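Local coordinates for hypothetical protein PP5205 (Pseudomonas putida, PDB 2G2X) that is of unknown function but carries an EVE domain, related to the ASCH and PUA domains, and may bind RNA or modified DNA, at residues Ala34-Phe48 with Leu132-Val146. Residues are numbered along the deposited sequence; the frame is centred on the assembly and turned at random.
Sequences ARNFLRAMSVGDEFF and LSVMPVTPEQWAVIV
Phe48 lies sandwiched between Trp142 and Ile145, and this layered trio is a worked example of a helix and a strand joined by aromatic and aliphatic surfaces, here in an EVE domain. The phenyl ring stacks face to face on the six-membered ring of the indole, the two centroids 3.9 Å apart and the planes inclined by 18°. Over the opposite phenyl face sits a methyl group, Ile145 CG2, 3.7 Å from the ring centroid in a CH-pi contact, while Val146 CG1 meets the ring edge. With CG turned anti to the backbone N (chi1 -176°), the indole of Trp142 reaches back to the start of strand 46-51, its edge against Phe47 CA and its CH2 3.9 Å from Glu46 CB; Tyr3 stacks on it as well. An alanine in place of Trp142 would probably bare one face of Phe48 and leave Tyr3 without its stacking partner.

A second cluster forms where helix 32-38 packs on strand 134-136, an outermost strand of the mixed sheet. Here Val134 is the wedge: its CB lies 3.6 Å from Ala34 CB, and its CG1 is 3.6 Å from the methyl CE of Met41, present as selenomethionine. Leu38 closes in behind, in turn resting on Met6 and Val97. The Phe37 ring is partly exposed yet firmly covered: Pro136 CD stands over the centre of one face, 3.5 Å from the centroid, and Leu132 CD2 touches the edge. The loose side belongs to Glu46, also partly exposed, which meets the indole with its CB. Between these segments cohesion thus rests on shape and on aromatic and aliphatic contact, while polar groups bond within each segment, as in the Thr138–Gln141 capping box, or to neighbouring parts of the chain, as the Glu46 backbone does with Ala2 and Trp4.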
# COMPACT_ATOMS: atom_id res chain seq x y z
N ALA A 34 4.30 5.72 7.74
CA ALA A 34 3.52 5.30 6.59
C ALA A 34 2.63 6.46 6.16
O ALA A 34 2.45 6.72 4.97
CB ALA A 34 2.67 4.07 6.93
N ARG A 35 2.07 7.17 7.15
CA ARG A 35 1.22 8.31 6.86
C ARG A 35 2.03 9.34 6.08
O ARG A 35 1.57 9.87 5.06
CB ARG A 35 0.72 8.96 8.15
CG ARG A 35 -0.07 10.23 7.91
CD ARG A 35 -0.11 11.13 9.13
NE ARG A 35 1.22 11.54 9.57
CZ ARG A 35 1.44 12.43 10.53
NH1 ARG A 35 0.41 13.00 11.15
NH2 ARG A 35 2.68 12.76 10.88
N ASN A 36 3.24 9.63 6.56
CA ASN A 36 4.09 10.61 5.91
C ASN A 36 4.38 10.23 4.46
O ASN A 36 4.47 11.10 3.60
CB ASN A 36 5.40 10.78 6.68
CG ASN A 36 5.17 11.26 8.10
OD1 ASN A 36 4.12 11.83 8.40
ND2 ASN A 36 6.14 11.04 8.97
N PHE A 37 4.52 8.94 4.18
CA PHE A 37 4.77 8.54 2.81
C PHE A 37 3.51 8.76 1.97
O PHE A 37 3.61 9.15 0.81
CB PHE A 37 5.22 7.08 2.72
CG PHE A 37 6.65 6.87 3.15
CD1 PHE A 37 7.66 7.74 2.74
CD2 PHE A 37 7.00 5.76 3.95
CE1 PHE A 37 9.01 7.53 3.11
CE2 PHE A 37 8.33 5.54 4.32
CZ PHE A 37 9.34 6.43 3.90
N LEU A 38 2.34 8.53 2.55
CA LEU A 38 1.09 8.76 1.83
C LEU A 38 1.02 10.21 1.41
O LEU A 38 0.60 10.52 0.31
CB LEU A 38 -0.14 8.48 2.70
CG LEU A 38 -0.59 7.06 3.05
CD1 LEU A 38 -1.94 7.12 3.76
CD2 LEU A 38 -0.70 6.22 1.79
N ARG A 39 1.44 11.10 2.31
CA ARG A 39 1.40 12.53 2.02
C ARG A 39 2.42 12.98 0.99
O ARG A 39 2.40 14.12 0.54
CB ARG A 39 1.59 13.32 3.33
CG ARG A 39 0.41 13.12 4.29
CD ARG A 39 0.65 13.76 5.64
NE ARG A 39 -0.58 13.79 6.43
CZ ARG A 39 -0.71 14.41 7.59
NH1 ARG A 39 0.32 15.06 8.13
NH2 ARG A 39 -1.89 14.41 8.21
N ALA A 40 3.31 12.08 0.61
CA ALA A 40 4.33 12.40 -0.38
C ALA A 40 3.88 11.93 -1.76
O ALA A 40 4.48 12.29 -2.77
CB ALA A 40 5.65 11.74 -0.01
N MSE A 41 2.83 11.12 -1.80
CA MSE A 41 2.33 10.59 -3.06
C MSE A 41 1.67 11.63 -3.93
O MSE A 41 1.14 12.62 -3.44
CB MSE A 41 1.34 9.44 -2.80
CG MSE A 41 2.01 8.20 -2.21
SE MSE A 41 0.76 6.82 -1.69
CE MSE A 41 1.99 5.47 -1.11
N SER A 42 1.73 11.40 -5.24
CA SER A 42 1.11 12.30 -6.21
C SER A 42 0.15 11.49 -7.07
O SER A 42 0.32 10.27 -7.20
CB SER A 42 2.17 12.94 -7.10
OG SER A 42 3.04 13.77 -6.34
N VAL A 43 -0.85 12.15 -7.64
CA VAL A 43 -1.80 11.47 -8.51
C VAL A 43 -1.02 10.96 -9.72
O VAL A 43 -0.23 11.70 -10.31
CB VAL A 43 -2.92 12.43 -8.98
CG1 VAL A 43 -3.79 11.75 -10.02
CG2 VAL A 43 -3.78 12.86 -7.78
N GLY A 44 -1.24 9.70 -10.08
CA GLY A 44 -0.50 9.14 -11.20
C GLY A 44 0.62 8.23 -10.71
O GLY A 44 1.16 7.43 -11.47
N ASP A 45 1.00 8.37 -9.44
CA ASP A 45 2.05 7.52 -8.89
C ASP A 45 1.50 6.10 -8.91
O ASP A 45 0.30 5.88 -8.80
CB ASP A 45 2.40 7.91 -7.45
CG ASP A 45 3.33 9.12 -7.36
OD1 ASP A 45 3.81 9.59 -8.41
OD2 ASP A 45 3.58 9.59 -6.24
N GLU A 46 2.39 5.13 -9.05
CA GLU A 46 1.97 3.74 -9.07
C GLU A 46 2.60 3.03 -7.89
O GLU A 46 3.64 3.45 -7.39
CB GLU A 46 2.40 3.10 -10.39
CG GLU A 46 1.73 3.75 -11.58
CD GLU A 46 2.29 3.30 -12.91
OE1 GLU A 46 3.49 3.54 -13.15
OE2 GLU A 46 1.53 2.70 -13.71
N PHE A 47 1.96 1.97 -7.42
CA PHE A 47 2.50 1.22 -6.30
C PHE A 47 2.22 -0.27 -6.42
O PHE A 47 1.24 -0.68 -7.04
CB PHE A 47 1.92 1.74 -4.97
CG PHE A 47 0.42 1.50 -4.82
CD1 PHE A 47 -0.50 2.42 -5.32
CD2 PHE A 47 -0.06 0.37 -4.15
CE1 PHE A 47 -1.89 2.22 -5.17
CE2 PHE A 47 -1.43 0.16 -3.99
CZ PHE A 47 -2.35 1.08 -4.49
N PHE A 48 3.10 -1.08 -5.85
CA PHE A 48 2.90 -2.52 -5.86
C PHE A 48 1.87 -2.83 -4.78
O PHE A 48 1.97 -2.34 -3.65
CB PHE A 48 4.22 -3.25 -5.57
CG PHE A 48 5.19 -3.21 -6.72
CD1 PHE A 48 4.80 -3.62 -8.00
CD2 PHE A 48 6.50 -2.75 -6.54
CE1 PHE A 48 5.68 -3.57 -9.08
CE2 PHE A 48 7.39 -2.70 -7.62
CZ PHE A 48 6.98 -3.11 -8.89
N LEU A 132 6.26 -1.39 8.65
CA LEU A 132 5.85 -0.34 7.72
C LEU A 132 4.95 -0.92 6.62
O LEU A 132 5.34 -1.84 5.92
CB LEU A 132 7.10 0.30 7.11
CG LEU A 132 6.97 1.67 6.46
CD1 LEU A 132 6.62 2.70 7.53
CD2 LEU A 132 8.29 2.03 5.78
N SER A 133 3.74 -0.37 6.48
CA SER A 133 2.79 -0.85 5.47
C SER A 133 2.75 0.03 4.22
O SER A 133 2.04 -0.28 3.26
CB SER A 133 1.39 -0.92 6.06
OG SER A 133 0.89 0.38 6.33
N VAL A 134 3.50 1.13 4.25
CA VAL A 134 3.55 2.05 3.12
C VAL A 134 5.00 2.44 2.97
O VAL A 134 5.64 2.81 3.95
CB VAL A 134 2.72 3.33 3.37
CG1 VAL A 134 2.83 4.27 2.18
CG2 VAL A 134 1.26 2.96 3.63
N MSE A 135 5.53 2.37 1.76
CA MSE A 135 6.94 2.68 1.56
C MSE A 135 7.27 3.10 0.14
O MSE A 135 6.57 2.74 -0.80
CB MSE A 135 7.78 1.46 1.92
CG MSE A 135 7.48 0.28 1.00
SE MSE A 135 8.23 -1.42 1.56
CE MSE A 135 6.99 -1.85 2.97
N PRO A 136 8.35 3.87 -0.03
CA PRO A 136 8.72 4.28 -1.38
C PRO A 136 9.46 3.13 -2.05
O PRO A 136 9.96 2.23 -1.37
CB PRO A 136 9.64 5.47 -1.13
CG PRO A 136 10.32 5.09 0.15
CD PRO A 136 9.16 4.58 0.98
N VAL A 137 9.50 3.15 -3.38
CA VAL A 137 10.20 2.12 -4.15
C VAL A 137 11.04 2.87 -5.17
O VAL A 137 10.52 3.72 -5.90
CB VAL A 137 9.22 1.19 -4.90
CG1 VAL A 137 10.00 0.24 -5.82
CG2 VAL A 137 8.37 0.40 -3.91
N THR A 138 12.33 2.57 -5.22
CA THR A 138 13.20 3.24 -6.17
C THR A 138 12.99 2.64 -7.55
O THR A 138 12.62 1.47 -7.68
CB THR A 138 14.69 3.08 -5.81
OG1 THR A 138 15.08 1.71 -5.99
CG2 THR A 138 14.95 3.50 -4.35
N PRO A 139 13.23 3.42 -8.61
CA PRO A 139 13.06 2.94 -9.98
C PRO A 139 13.81 1.63 -10.19
O PRO A 139 13.31 0.71 -10.84
CB PRO A 139 13.64 4.08 -10.82
CG PRO A 139 13.27 5.30 -10.01
CD PRO A 139 13.61 4.85 -8.59
N GLU A 140 15.01 1.55 -9.62
CA GLU A 140 15.86 0.36 -9.73
C GLU A 140 15.20 -0.84 -9.04
O GLU A 140 15.30 -1.96 -9.53
CB GLU A 140 17.23 0.62 -9.09
CG GLU A 140 18.01 1.77 -9.70
CD GLU A 140 17.34 3.13 -9.51
OE1 GLU A 140 17.09 3.52 -8.35
OE2 GLU A 140 17.06 3.80 -10.53
N GLN A 141 14.56 -0.59 -7.90
CA GLN A 141 13.88 -1.65 -7.16
C GLN A 141 12.63 -2.05 -7.93
O GLN A 141 12.24 -3.22 -7.95
CB GLN A 141 13.52 -1.18 -5.74
CG GLN A 141 14.74 -0.94 -4.84
CD GLN A 141 14.37 -0.26 -3.53
OE1 GLN A 141 13.35 0.42 -3.44
NE2 GLN A 141 15.22 -0.43 -2.52
N TRP A 142 11.99 -1.08 -8.57
CA TRP A 142 10.79 -1.33 -9.35
C TRP A 142 11.15 -2.28 -10.50
O TRP A 142 10.42 -3.24 -10.78
CB TRP A 142 10.23 -0.01 -9.89
CG TRP A 142 8.92 -0.13 -10.64
CD1 TRP A 142 8.75 -0.43 -11.95
CD2 TRP A 142 7.60 0.02 -10.09
NE1 TRP A 142 7.41 -0.49 -12.26
CE2 TRP A 142 6.68 -0.21 -11.13
CE3 TRP A 142 7.10 0.33 -8.81
CZ2 TRP A 142 5.29 -0.15 -10.94
CZ3 TRP A 142 5.72 0.39 -8.62
CH2 TRP A 142 4.83 0.15 -9.68
N ALA A 143 12.28 -2.01 -11.13
CA ALA A 143 12.75 -2.82 -12.25
C ALA A 143 13.03 -4.26 -11.85
O ALA A 143 12.66 -5.19 -12.57
CB ALA A 143 14.01 -2.20 -12.86
N VAL A 144 13.68 -4.48 -10.71
CA VAL A 144 13.96 -5.85 -10.32
C VAL A 144 12.66 -6.60 -10.06
O VAL A 144 12.52 -7.76 -10.43
CB VAL A 144 14.89 -5.93 -9.07
CG1 VAL A 144 16.08 -5.00 -9.24
CG2 VAL A 144 14.12 -5.61 -7.82
N ILE A 145 11.69 -5.92 -9.45
CA ILE A 145 10.41 -6.56 -9.16
C ILE A 145 9.60 -6.90 -10.41
O ILE A 145 9.03 -7.99 -10.49
CB ILE A 145 9.57 -5.71 -8.19
CG1 ILE A 145 10.25 -5.69 -6.82
CG2 ILE A 145 8.16 -6.26 -8.10
CD1 ILE A 145 9.77 -4.58 -5.91
N VAL A 146 9.54 -5.99 -11.38
CA VAL A 146 8.80 -6.27 -12.61
C VAL A 146 9.54 -7.34 -13.40
O VAL A 146 8.94 -8.07 -14.18
CB VAL A 146 8.63 -5.01 -13.51
CG1 VAL A 146 7.73 -4.00 -12.82
CG2 VAL A 146 9.97 -4.40 -13.82